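Local coordinates for multicopper oxidase (Pseudomonas thermotolerans, PDB 6VOW), which probably oxidises phenolic substrates in the manner of a laccase, passing the electrons through bound copper ions to dioxygen, at residues D77-R82 with I93-I98. Sequence-based numbering, arbitrary orientation.
With CU (copper (II) ion), chain C; C2O (Cu-O-Cu linkage), chain B.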
loop_
_atom_site.group_PDB
_atom_site.type_symbol
_atom_site.label_atom_id
_atom_site.label_comp_id
_atom_site.label_asym_id
_atom_site.label_seq_id
_atom_site.Cartn_x
_atom_site.Cartn_y
_atom_site.Cartn_z
ATOM N N ASP A 77 12.313 -16.187 3.037
ATOM C CA ASP A 77 12.918 -16.019 4.354
ATOM C C ASP A 77 11.934 -15.500 5.404
ATOM O O ASP A 77 10.786 -15.155 5.074
ATOM C CB ASP A 77 14.099 -15.072 4.259
ATOM C CG ASP A 77 15.170 -15.551 3.333
ATOM O OD1 ASP A 77 15.112 -16.706 2.867
ATOM O OD2 ASP A 77 16.100 -14.751 3.155
ATOM N N TRP A 78 12.384 -15.504 6.665
ATOM C CA TRP A 78 11.619 -15.028 7.848
ATOM C C TRP A 78 11.956 -13.635 8.063
ATOM O O TRP A 78 13.138 -13.276 7.988
ATOM C CB TRP A 78 11.921 -15.766 9.159
ATOM C CG TRP A 78 11.393 -17.151 9.233
ATOM C CD1 TRP A 78 12.060 -18.252 8.867
ATOM C CD2 TRP A 78 10.138 -17.601 9.716
ATOM N NE1 TRP A 78 11.300 -19.355 9.022
ATOM C CE2 TRP A 78 10.119 -18.994 9.580
ATOM C CE3 TRP A 78 9.015 -16.972 10.238
ATOM C CZ2 TRP A 78 9.023 -19.767 9.945
ATOM C CZ3 TRP A 78 7.962 -17.719 10.594
ATOM C CH2 TRP A 78 7.953 -19.101 10.454
ATOM N N LEU A 79 10.895 -12.832 8.302
ATOM C CA LEU A 79 11.034 -11.446 8.647
ATOM C C LEU A 79 10.720 -11.445 10.098
ATOM O O LEU A 79 9.647 -11.932 10.419
ATOM C CB LEU A 79 9.993 -10.563 7.889
ATOM C CG LEU A 79 10.049 -9.104 8.296
ATOM C CD1 LEU A 79 11.443 -8.652 8.235
ATOM C CD2 LEU A 79 9.253 -8.254 7.335
ATOM N N ARG A 80 11.602 -10.884 10.935
ATOM C CA ARG A 80 11.398 -10.844 12.405
ATOM C C ARG A 80 11.590 -9.440 12.848
ATOM O O ARG A 80 12.668 -8.841 12.655
ATOM C CB ARG A 80 12.395 -11.758 13.126
ATOM C CG ARG A 80 12.130 -11.971 14.619
ATOM C CD ARG A 80 12.737 -13.275 15.155
ATOM N NE ARG A 80 14.201 -13.271 15.064
ATOM C CZ ARG A 80 14.947 -14.345 15.273
ATOM N NH1 ARG A 80 14.388 -15.470 15.565
ATOM N NH2 ARG A 80 16.244 -14.285 15.165
ATOM N N VAL A 81 10.520 -8.864 13.380
ATOM C CA VAL A 81 10.568 -7.457 13.751
ATOM C C VAL A 81 10.092 -7.352 15.169
ATOM O O VAL A 81 8.954 -7.674 15.477
ATOM C CB VAL A 81 9.675 -6.574 12.894
ATOM C CG1 VAL A 81 9.826 -5.134 13.423
ATOM C CG2 VAL A 81 10.078 -6.713 11.430
ATOM N N ARG A 82 11.019 -6.929 16.010
ATOM C CA ARG A 82 10.771 -6.557 17.394
ATOM C C ARG A 82 10.226 -5.135 17.333
ATOM O O ARG A 82 10.980 -4.174 17.185
ATOM C CB ARG A 82 12.087 -6.696 18.176
ATOM C CG ARG A 82 12.165 -6.057 19.540
ATOM C CD ARG A 82 11.252 -6.724 20.482
ATOM N NE ARG A 82 11.657 -8.089 20.887
ATOM C CZ ARG A 82 12.493 -8.385 21.868
ATOM N NH1 ARG A 82 13.156 -7.447 22.540
ATOM N NH2 ARG A 82 12.691 -9.650 22.145
ATOM N N ILE A 93 1.267 -2.962 14.072
ATOM C CA ILE A 93 1.880 -2.855 12.726
ATOM C C ILE A 93 1.209 -3.879 11.921
ATOM O O ILE A 93 1.214 -5.056 12.273
ATOM C CB ILE A 93 3.414 -3.077 12.661
ATOM C CG1 ILE A 93 4.081 -1.926 13.388
ATOM C CG2 ILE A 93 3.905 -2.989 11.196
ATOM C CD1 ILE A 93 5.602 -2.072 13.555
ATOM N N HIS A 94 0.503 -3.399 10.911
ATOM C CA HIS A 94 -0.078 -4.281 9.926
ATOM C C HIS A 94 0.797 -4.291 8.688
ATOM O O HIS A 94 1.302 -3.258 8.310
ATOM C CB HIS A 94 -1.490 -3.815 9.582
ATOM C CG HIS A 94 -2.030 -4.439 8.333
ATOM N ND1 HIS A 94 -2.432 -5.758 8.250
ATOM C CD2 HIS A 94 -2.271 -3.897 7.123
ATOM C CE1 HIS A 94 -2.817 -6.021 7.007
ATOM N NE2 HIS A 94 -2.758 -4.897 6.326
ATOM N N TRP A 95 0.985 -5.459 8.085
ATOM C CA TRP A 95 2.039 -5.659 7.060
ATOM C C TRP A 95 1.263 -5.852 5.786
ATOM O O TRP A 95 0.756 -6.990 5.444
ATOM C CB TRP A 95 2.949 -6.822 7.383
ATOM C CG TRP A 95 3.547 -6.679 8.698
ATOM C CD1 TRP A 95 3.050 -7.133 9.866
ATOM C CD2 TRP A 95 4.780 -6.020 9.012
ATOM N NE1 TRP A 95 3.873 -6.780 10.900
ATOM C CE2 TRP A 95 4.956 -6.112 10.416
ATOM C CE3 TRP A 95 5.745 -5.344 8.256
ATOM C CZ2 TRP A 95 6.067 -5.545 11.083
ATOM C CZ3 TRP A 95 6.887 -4.803 8.921
ATOM C CH2 TRP A 95 7.018 -4.885 10.316
ATOM N N HIS A 96 1.068 -4.676 5.158
ATOM C CA HIS A 96 0.108 -4.495 4.033
ATOM C C HIS A 96 0.587 -5.300 2.864
ATOM O O HIS A 96 1.613 -4.982 2.269
ATOM C CB HIS A 96 -0.049 -2.991 3.629
ATOM C CG HIS A 96 -1.053 -2.778 2.514
ATOM N ND1 HIS A 96 -2.196 -2.022 2.650
ATOM C CD2 HIS A 96 -1.091 -3.266 1.252
ATOM C CE1 HIS A 96 -2.861 -2.006 1.514
ATOM N NE2 HIS A 96 -2.220 -2.782 0.659
ATOM N N GLY A 97 -0.164 -6.339 2.537
ATOM C CA GLY A 97 0.013 -7.133 1.350
ATOM C C GLY A 97 0.612 -8.535 1.633
ATOM O O GLY A 97 0.573 -9.438 0.782
ATOM N N ILE A 98 1.178 -8.703 2.812
ATOM C CA ILE A 98 1.824 -9.947 3.160
ATOM C C ILE A 98 0.774 -10.944 3.533
ATOM O O ILE A 98 -0.037 -10.689 4.373
ATOM C CB ILE A 98 2.814 -9.814 4.351
ATOM C CG1 ILE A 98 3.915 -8.758 4.056
ATOM C CG2 ILE A 98 3.430 -11.200 4.673
ATOM C CD1 ILE A 98 4.628 -9.049 2.819
HETATM CU CU CU C . -3.752 -4.761 4.594
HETATM CU CU2 C2O B . -2.723 -1.075 4.427
HETATM CU CU3 C2O B . -6.316 -2.851 6.681
HETATM O O1 C2O B . -4.609 -1.958 5.421
#
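Val81 sets its CG2 methyl against the six-membered half of the Trp95 indole, 3.7 Å from CH2. That methyl lies opposite the carbonyl carbon and beside the backbone N, since CG1 has taken the position anti to N (chi1 179°). Leu79, two residues earlier on the same side of its strand, reaches the neighbouring corner of the ring more loosely, its CD2 lying 4.5 Å from Trp95 CZ3. The CB of Trp95 points toward strand 78-82, and chi1 of -56° sets CG beside the backbone N, bringing CH2 and CZ3 to Val81 and Leu79, while CG2 of Ile93 lies 3.3 Å above the indole plane, over one face and offset toward the rim. The contact belongs to the core of a cupredoxin-like beta sandwich, joining strand 78-85 of one sheet to edge strand 94-96 of the other, with Leu71 also touching both Val81 and Trp95. Cutting Trp95 back to an alanine is likely to open a gap between the sheets and take from Val81 and Leu79 the indole surface they pack on. Flanking Trp95 in sequence, His94 and His96 serve the copper cluster instead: His94 NE2 binds one copper at 2.0 Å together with His391, and His96 ND1 binds a copper of the Cu-O-Cu group at 2.1 Å beside His136 and His440. The other ring nitrogens are also engaged, His94 ND1 by the carbonyl of Asp105 and His96 NE2 by Asp413, so that both imidazoles are restrained in rotation. A type II turn follows, closed by Ile98 N to Trp95 O at 3.2 Å.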